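Local coordinates for protein immunoreactive 84kD antigen PG93 (Porphyromonas gingivalis, PDB 5M11) that is an essential bacterial surface component of the type IX secretion system, a metal-binding protein built around beta-propellers, at residues T591-A604 / I636-L648. Numbering follows the deposited sequence.
Sequences TDIVVDKLNHKWVA and ILSLALNDDNGLL. With ZN (zinc ion), chain E; GOL (glycerol), chain R.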
ATOM      1  N   THR A 591      -9.751  11.714  -3.831  1.00 65.45           N
ATOM      2  CA  THR A 591     -10.215  10.326  -3.907  1.00 63.13           C
ATOM      3  C   THR A 591     -11.159   9.962  -2.736  1.00 64.98           C
ATOM      4  O   THR A 591     -12.129   9.227  -2.951  1.00 63.08           O
ATOM      5  CB  THR A 591      -9.009   9.395  -3.956  1.00 65.25           C
ATOM      6  OG1 THR A 591      -8.199   9.669  -2.821  1.00 65.57           O
ATOM      7  CG2 THR A 591      -8.173   9.586  -5.205  1.00 64.27           C
ATOM      8  N   ASP A 592     -10.880  10.456  -1.504  1.00 61.38           N
ATOM      9  CA  ASP A 592     -11.744  10.172  -0.350  1.00 58.83           C
ATOM     10  C   ASP A 592     -11.788  11.320   0.649  1.00 60.36           C
ATOM     11  O   ASP A 592     -10.869  12.150   0.713  1.00 61.27           O
ATOM     12  CB  ASP A 592     -11.355   8.863   0.382  1.00 59.74           C
ATOM     13  CG  ASP A 592     -12.560   8.052   0.888  1.00 70.03           C
ATOM     14  OD1 ASP A 592     -13.718   8.512   0.702  1.00 72.46           O
ATOM     15  OD2 ASP A 592     -12.347   6.945   1.433  1.00 69.43           O
ATOM     16  N   ILE A 593     -12.900  11.365   1.411  1.00 54.14           N
ATOM     17  CA  ILE A 593     -13.192  12.333   2.479  1.00 53.36           C
ATOM     18  C   ILE A 593     -13.813  11.559   3.655  1.00 55.16           C
ATOM     19  O   ILE A 593     -14.736  10.764   3.465  1.00 53.79           O
ATOM     20  CB  ILE A 593     -14.097  13.557   2.040  1.00 56.42           C
ATOM     21  CG1 ILE A 593     -13.621  14.195   0.720  1.00 58.42           C
ATOM     22  CG2 ILE A 593     -14.182  14.631   3.148  1.00 55.58           C
ATOM     23  CD1 ILE A 593     -14.694  14.731  -0.136  1.00 67.89           C
ATOM     24  N   VAL A 594     -13.314  11.836   4.866  1.00 51.33           N
ATOM     25  CA  VAL A 594     -13.767  11.296   6.143  1.00 49.86           C
ATOM     26  C   VAL A 594     -13.906  12.494   7.109  1.00 57.72           C
ATOM     27  O   VAL A 594     -13.128  13.445   6.999  1.00 59.37           O
ATOM     28  CB  VAL A 594     -12.799  10.192   6.605  1.00 52.02           C
ATOM     29  CG1 VAL A 594     -12.698  10.098   8.119  1.00 51.76           C
ATOM     30  CG2 VAL A 594     -13.203   8.858   6.004  1.00 50.65           C
ATOM     31  N   VAL A 595     -14.936  12.491   7.989  1.00 55.57           N
ATOM     32  CA  VAL A 595     -15.202  13.614   8.900  1.00 56.90           C
ATOM     33  C   VAL A 595     -15.016  13.210  10.395  1.00 63.80           C
ATOM     34  O   VAL A 595     -15.622  12.243  10.886  1.00 63.13           O
ATOM     35  CB  VAL A 595     -16.604  14.242   8.641  1.00 60.07           C
ATOM     36  CG1 VAL A 595     -16.892  15.388   9.609  1.00 61.87           C
ATOM     37  CG2 VAL A 595     -16.739  14.725   7.197  1.00 59.55           C
ATOM     38  N   ASP A 596     -14.180  14.011  11.091  1.00 62.48           N
ATOM     39  CA  ASP A 596     -13.805  13.980  12.514  1.00 63.40           C
ATOM     40  C   ASP A 596     -14.974  14.110  13.475  1.00 65.48           C
ATOM     41  O   ASP A 596     -16.041  14.599  13.121  1.00 64.44           O
ATOM     42  CB  ASP A 596     -12.889  15.204  12.820  1.00 67.56           C
ATOM     43  CG  ASP A 596     -11.414  14.938  13.033  1.00 83.91           C
ATOM     44  OD1 ASP A 596     -10.970  13.796  12.766  1.00 86.05           O
ATOM     45  OD2 ASP A 596     -10.691  15.879  13.466  1.00 90.01           O
ATOM     46  N   LYS A 597     -14.685  13.810  14.741  1.00 62.12           N
ATOM     47  CA  LYS A 597     -15.513  13.988  15.930  1.00 62.62           C
ATOM     48  C   LYS A 597     -15.592  15.503  16.170  1.00 67.77           C
ATOM     49  O   LYS A 597     -16.583  16.011  16.713  1.00 67.61           O
ATOM     50  CB  LYS A 597     -14.825  13.242  17.093  1.00 66.02           C
ATOM     51  CG  LYS A 597     -15.489  13.317  18.453  1.00 82.67           C
ATOM     52  CD  LYS A 597     -14.651  12.596  19.525  1.00 89.61           C
ATOM     53  CE  LYS A 597     -13.520  13.422  20.107  1.00 90.09           C
ATOM     54  NZ  LYS A 597     -13.999  14.425  21.098  1.00 97.41           N
ATOM     55  N   LEU A 598     -14.529  16.228  15.714  1.00 64.48           N
ATOM     56  CA  LEU A 598     -14.402  17.684  15.789  1.00 65.06           C
ATOM     57  C   LEU A 598     -15.008  18.357  14.573  1.00 70.88           C
ATOM     58  O   LEU A 598     -14.927  19.585  14.468  1.00 74.27           O
ATOM     59  CB  LEU A 598     -12.935  18.113  15.915  1.00 64.94           C
ATOM     60  CG  LEU A 598     -12.115  17.574  17.077  1.00 68.93           C
ATOM     61  CD1 LEU A 598     -10.725  18.168  17.048  1.00 70.66           C
ATOM     62  CD2 LEU A 598     -12.775  17.822  18.418  1.00 68.84           C
ATOM     63  N   ASN A 599     -15.616  17.564  13.653  1.00 64.81           N
ATOM     64  CA  ASN A 599     -16.215  18.012  12.386  1.00 63.86           C
ATOM     65  C   ASN A 599     -15.112  18.500  11.391  1.00 66.95           C
ATOM     66  O   ASN A 599     -15.404  19.189  10.410  1.00 65.01           O
ATOM     67  CB  ASN A 599     -17.287  19.090  12.624  1.00 66.05           C
ATOM     68  CG  ASN A 599     -18.396  19.139  11.607  1.00 86.07           C
ATOM     69  OD1 ASN A 599     -18.637  18.195  10.829  1.00 73.29           O
ATOM     70  ND2 ASN A 599     -19.137  20.236  11.648  1.00 80.28           N
ATOM     71  N   HIS A 600     -13.846  18.105  11.647  1.00 64.51           N
ATOM     72  CA  HIS A 600     -12.712  18.405  10.777  1.00 64.84           C
ATOM     73  C   HIS A 600     -12.701  17.381   9.672  1.00 63.40           C
ATOM     74  O   HIS A 600     -13.321  16.330   9.828  1.00 61.55           O
ATOM     75  CB  HIS A 600     -11.382  18.435  11.547  1.00 67.65           C
ATOM     76  CG  HIS A 600     -11.242  19.568  12.521  1.00 74.13           C
ATOM     77  ND1 HIS A 600     -10.472  19.437  13.667  1.00 77.32           N
ATOM     78  CD2 HIS A 600     -11.779  20.810  12.495  1.00 78.70           C
ATOM     79  CE1 HIS A 600     -10.557  20.598  14.293  1.00 79.99           C
ATOM     80  NE2 HIS A 600     -11.330  21.463  13.624  1.00 81.23           N
ATOM     81  N   LYS A 601     -12.058  17.686   8.539  1.00 58.48           N
ATOM     82  CA  LYS A 601     -12.102  16.800   7.380  1.00 56.48           C
ATOM     83  C   LYS A 601     -10.754  16.184   7.023  1.00 62.92           C
ATOM     84  O   LYS A 601      -9.774  16.901   6.848  1.00 65.13           O
ATOM     85  CB  LYS A 601     -12.651  17.575   6.169  1.00 58.54           C
ATOM     86  CG  LYS A 601     -14.176  17.693   6.135  1.00 57.21           C
ATOM     87  CD  LYS A 601     -14.779  18.761   7.050  1.00 56.34           C
ATOM     88  CE  LYS A 601     -16.247  18.487   7.233  1.00 55.96           C
ATOM     89  NZ  LYS A 601     -16.935  19.492   8.087  1.00 60.51           N
ATOM     90  N   TRP A 602     -10.706  14.843   6.915  1.00 59.00           N
ATOM     91  CA  TRP A 602      -9.513  14.113   6.484  1.00 58.38           C
ATOM     92  C   TRP A 602      -9.667  13.886   5.000  1.00 62.41           C
ATOM     93  O   TRP A 602     -10.613  13.228   4.571  1.00 61.02           O
ATOM     94  CB  TRP A 602      -9.311  12.806   7.263  1.00 55.64           C
ATOM     95  CG  TRP A 602      -8.878  13.025   8.680  1.00 57.50           C
ATOM     96  CD1 TRP A 602      -9.679  13.073   9.783  1.00 60.22           C
ATOM     97  CD2 TRP A 602      -7.543  13.285   9.141  1.00 58.83           C
ATOM     98  NE1 TRP A 602      -8.922  13.321  10.908  1.00 60.80           N
ATOM     99  CE2 TRP A 602      -7.611  13.479  10.540  1.00 63.12           C
ATOM    100  CE3 TRP A 602      -6.294  13.400   8.503  1.00 61.40           C
ATOM    101  CZ2 TRP A 602      -6.482  13.783  11.310  1.00 64.05           C
ATOM    102  CZ3 TRP A 602      -5.174  13.695   9.269  1.00 64.27           C
ATOM    103  CH2 TRP A 602      -5.272  13.866  10.657  1.00 65.37           C
ATOM    104  N   VAL A 603      -8.811  14.531   4.206  1.00 60.91           N
ATOM    105  CA  VAL A 603      -8.874  14.450   2.752  1.00 60.85           C
ATOM    106  C   VAL A 603      -7.703  13.649   2.149  1.00 66.37           C
ATOM    107  O   VAL A 603      -6.537  14.057   2.263  1.00 68.33           O
ATOM    108  CB  VAL A 603      -8.924  15.855   2.126  1.00 65.58           C
ATOM    109  CG1 VAL A 603      -9.113  15.758   0.619  1.00 66.10           C
ATOM    110  CG2 VAL A 603     -10.018  16.714   2.762  1.00 64.92           C
ATOM    111  N   ALA A 604      -8.042  12.535   1.468  1.00 60.23           N
ATOM    112  CA  ALA A 604      -7.125  11.717   0.684  1.00 59.51           C
ATOM    113  C   ALA A 604      -7.098  12.251  -0.733  1.00 66.15           C
ATOM    114  O   ALA A 604      -8.159  12.544  -1.305  1.00 66.34           O
ATOM    115  CB  ALA A 604      -7.586  10.286   0.676  1.00 58.47           C
ATOM    116  N   ILE A 636      -3.258   8.187  -2.387  1.00 67.29           N
ATOM    117  CA  ILE A 636      -4.166   7.554  -1.429  1.00 64.81           C
ATOM    118  C   ILE A 636      -5.465   7.232  -2.149  1.00 67.95           C
ATOM    119  O   ILE A 636      -6.067   8.114  -2.750  1.00 68.80           O
ATOM    120  CB  ILE A 636      -4.403   8.441  -0.168  1.00 66.79           C
ATOM    121  CG1 ILE A 636      -3.073   8.985   0.406  1.00 67.88           C
ATOM    122  CG2 ILE A 636      -5.232   7.678   0.914  1.00 65.45           C
ATOM    123  CD1 ILE A 636      -3.225  10.145   1.337  1.00 68.89           C
ATOM    124  N   LEU A 637      -5.896   5.974  -2.068  1.00 62.65           N
ATOM    125  CA  LEU A 637      -7.077   5.447  -2.750  1.00 61.42           C
ATOM    126  C   LEU A 637      -8.333   5.476  -1.885  1.00 62.66           C
ATOM    127  O   LEU A 637      -9.435   5.647  -2.423  1.00 60.61           O
ATOM    128  CB  LEU A 637      -6.790   3.998  -3.199  1.00 61.84           C
ATOM    129  CG  LEU A 637      -6.191   3.839  -4.602  1.00 68.95           C
ATOM    130  CD1 LEU A 637      -4.734   4.278  -4.658  1.00 70.68           C
ATOM    131  CD2 LEU A 637      -6.325   2.419  -5.085  1.00 73.05           C
ATOM    132  N   SER A 638      -8.163   5.273  -0.549  1.00 57.94           N
ATOM    133  CA  SER A 638      -9.248   5.227   0.427  1.00 55.05           C
ATOM    134  C   SER A 638      -8.832   5.694   1.840  1.00 57.75           C
ATOM    135  O   SER A 638      -7.646   5.774   2.164  1.00 59.32           O
ATOM    136  CB  SER A 638      -9.805   3.809   0.510  1.00 57.40           C
ATOM    137  OG  SER A 638      -8.788   2.859   0.775  1.00 67.05           O
ATOM    138  N   LEU A 639      -9.851   5.995   2.665  1.00 51.82           N
ATOM    139  CA  LEU A 639      -9.811   6.392   4.075  1.00 50.24           C
ATOM    140  C   LEU A 639     -10.940   5.659   4.882  1.00 56.30           C
ATOM    141  O   LEU A 639     -11.937   5.198   4.298  1.00 56.98           O
ATOM    142  CB  LEU A 639      -9.963   7.926   4.227  1.00 49.50           C
ATOM    143  CG  LEU A 639      -8.817   8.846   3.780  1.00 52.89           C
ATOM    144  CD1 LEU A 639      -9.166  10.290   4.026  1.00 51.78           C
ATOM    145  CD2 LEU A 639      -7.478   8.499   4.456  1.00 53.32           C
ATOM    146  N   ALA A 640     -10.758   5.534   6.217  1.00 51.26           N
ATOM    147  CA  ALA A 640     -11.693   4.934   7.187  1.00 49.47           C
ATOM    148  C   ALA A 640     -11.220   5.324   8.535  1.00 53.83           C
ATOM    149  O   ALA A 640     -10.016   5.336   8.763  1.00 56.00           O
ATOM    150  CB  ALA A 640     -11.749   3.418   7.056  1.00 49.84           C
ATOM    151  N   LEU A 641     -12.125   5.676   9.430  1.00 48.73           N
ATOM    152  CA  LEU A 641     -11.741   6.159  10.744  1.00 48.03           C
ATOM    153  C   LEU A 641     -12.434   5.393  11.868  1.00 49.74           C
ATOM    154  O   LEU A 641     -13.660   5.235  11.860  1.00 48.30           O
ATOM    155  CB  LEU A 641     -12.099   7.656  10.797  1.00 48.46           C
ATOM    156  CG  LEU A 641     -11.896   8.433  12.082  1.00 53.20           C
ATOM    157  CD1 LEU A 641     -10.437   8.709  12.316  1.00 54.34           C
ATOM    158  CD2 LEU A 641     -12.645   9.717  12.018  1.00 53.91           C
ATOM    159  N   ASN A 642     -11.635   4.953  12.850  1.00 46.25           N
ATOM    160  CA  ASN A 642     -12.098   4.272  14.049  1.00 46.63           C
ATOM    161  C   ASN A 642     -12.354   5.362  15.081  1.00 54.06           C
ATOM    162  O   ASN A 642     -11.448   5.747  15.828  1.00 56.15           O
ATOM    163  CB  ASN A 642     -11.054   3.242  14.501  1.00 46.15           C
ATOM    164  CG  ASN A 642     -11.412   2.400  15.712  1.00 61.65           C
ATOM    165  OD1 ASN A 642     -12.370   2.651  16.457  1.00 49.78           O
ATOM    166  ND2 ASN A 642     -10.597   1.392  15.958  1.00 56.25           N
ATOM    167  N   ASP A 643     -13.584   5.895  15.092  1.00 51.45           N
ATOM    168  CA  ASP A 643     -13.998   7.017  15.948  1.00 53.05           C
ATOM    169  C   ASP A 643     -13.791   6.748  17.449  1.00 57.42           C
ATOM    170  O   ASP A 643     -13.667   7.706  18.211  1.00 59.10           O
ATOM    171  CB  ASP A 643     -15.460   7.410  15.685  1.00 55.43           C
ATOM    172  CG  ASP A 643     -15.768   7.690  14.219  1.00 76.67           C
ATOM    173  OD1 ASP A 643     -15.681   8.876  13.806  1.00 78.91           O
ATOM    174  OD2 ASP A 643     -16.098   6.721  13.480  1.00 86.36           O
ATOM    175  N   ASP A 644     -13.680   5.470  17.852  1.00 52.63           N
ATOM    176  CA  ASP A 644     -13.520   5.062  19.238  1.00 53.94           C
ATOM    177  C   ASP A 644     -12.087   5.171  19.771  1.00 60.59           C
ATOM    178  O   ASP A 644     -11.920   5.482  20.960  1.00 62.22           O
ATOM    179  CB  ASP A 644     -14.007   3.632  19.420  1.00 55.31           C
ATOM    180  CG  ASP A 644     -14.107   3.251  20.871  1.00 71.43           C
ATOM    181  OD1 ASP A 644     -15.025   3.772  21.558  1.00 74.75           O
ATOM    182  OD2 ASP A 644     -13.216   2.503  21.349  1.00 78.80           O
ATOM    183  N   ASN A 645     -11.065   4.849  18.949  1.00 56.33           N
ATOM    184  CA  ASN A 645      -9.682   4.930  19.434  1.00 57.20           C
ATOM    185  C   ASN A 645      -8.857   5.932  18.612  1.00 61.34           C
ATOM    186  O   ASN A 645      -7.638   6.030  18.788  1.00 62.57           O
ATOM    187  CB  ASN A 645      -9.019   3.550  19.462  1.00 56.26           C
ATOM    188  CG  ASN A 645      -8.665   2.934  18.125  1.00 60.12           C
ATOM    189  OD1 ASN A 645      -8.893   3.502  17.036  1.00 44.66           O
ATOM    190  ND2 ASN A 645      -8.080   1.745  18.197  1.00 46.62           N
ATOM    191  N   GLY A 646      -9.535   6.647  17.719  1.00 55.77           N
ATOM    192  CA  GLY A 646      -8.942   7.692  16.901  1.00 55.20           C
ATOM    193  C   GLY A 646      -8.021   7.222  15.806  1.00 59.28           C
ATOM    194  O   GLY A 646      -7.322   8.047  15.224  1.00 61.47           O
ATOM    195  N   LEU A 647      -8.006   5.924  15.486  1.00 53.63           N
ATOM    196  CA  LEU A 647      -7.115   5.463  14.422  1.00 51.91           C
ATOM    197  C   LEU A 647      -7.726   5.651  13.044  1.00 54.51           C
ATOM    198  O   LEU A 647      -8.762   5.042  12.736  1.00 54.27           O
ATOM    199  CB  LEU A 647      -6.684   3.992  14.606  1.00 51.06           C
ATOM    200  CG  LEU A 647      -5.561   3.749  15.601  1.00 54.90           C
ATOM    201  CD1 LEU A 647      -5.487   2.311  15.966  1.00 53.99           C
ATOM    202  CD2 LEU A 647      -4.236   4.228  15.065  1.00 56.60           C
ATOM    203  N   LEU A 648      -7.064   6.474  12.209  1.00 49.31           N
ATOM    204  CA  LEU A 648      -7.450   6.681  10.813  1.00 47.48           C
ATOM    205  C   LEU A 648      -6.693   5.671   9.953  1.00 52.76           C
ATOM    206  O   LEU A 648      -5.452   5.643   9.990  1.00 54.08           O
ATOM    207  CB  LEU A 648      -7.177   8.132  10.329  1.00 47.39           C
ATOM    208  CG  LEU A 648      -7.503   8.458   8.839  1.00 50.21           C
ATOM    209  CD1 LEU A 648      -9.013   8.534   8.580  1.00 48.23           C
ATOM    210  CD2 LEU A 648      -6.897   9.775   8.439  1.00 53.24           C
TER
HETATM  211 ZN    ZN E 804     -11.868  23.525  14.030  1.00 88.92          ZN
HETATM  212  C1  GOL R 817     -15.929   6.767   2.421  1.00 88.62           C
HETATM  213  O1  GOL R 817     -16.147   6.337   1.088  1.00 88.11           O
HETATM  214  C2  GOL R 817     -15.357   5.636   3.239  1.00 91.10           C
HETATM  215  O2  GOL R 817     -14.096   5.257   2.687  1.00 94.31           O
HETATM  216  C3  GOL R 817     -15.198   6.009   4.696  1.00 90.47           C
HETATM  217  O3  GOL R 817     -15.541   4.925   5.557  1.00 89.80           O
HETATM  218  O   HOH W   1      -9.638  24.471  14.146  1.00 62.83           O
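With chi1 at 56°, T591 tucks OG1 between its backbone N and carbonyl carbon, where it donates a hydrogen bond of 2.6 Å to O of I636. L639 takes the other course: CG lies beside its backbone N (chi1 -70°), which turns the branched end toward the neighbouring sheet, with CG 3.6 Å from CB of A604 and CD1 near O of W602. Small A604 lets this leucine come close, and also receives CG2 of I636. Beta-branched V594 spreads two methyls, CG2 against CB of L639 (3.8 Å) and CG1 against CB of L641 (3.7 Å). Next to it, CD2 of L648 meets the indole of W602 obliquely, 3.6 Å from CD2 of W602. NE1 of W602 donates to OD1 of D596, near the ring plane, which helps hold the indole's rotation. At the polar border, OD2 of D592 accepts a hydrogen bond from N of L639 (2.9 Å), on the anti side of the carboxylate, and a glycerol hydroxyl lies close to OD2 of D592 and O of L639.

Strands 589-595 and 636-642, running nearly parallel, begin successive four-stranded antiparallel blades of a beta-propeller; strand 13-16 completes the second. D592 and E318 are known zinc ligands, though no zinc is bound to D592 here. An apolar wedge between blades thus adjoins an aspartate whose hydrogen bond from the L639 backbone may help orient its carboxylate for metal.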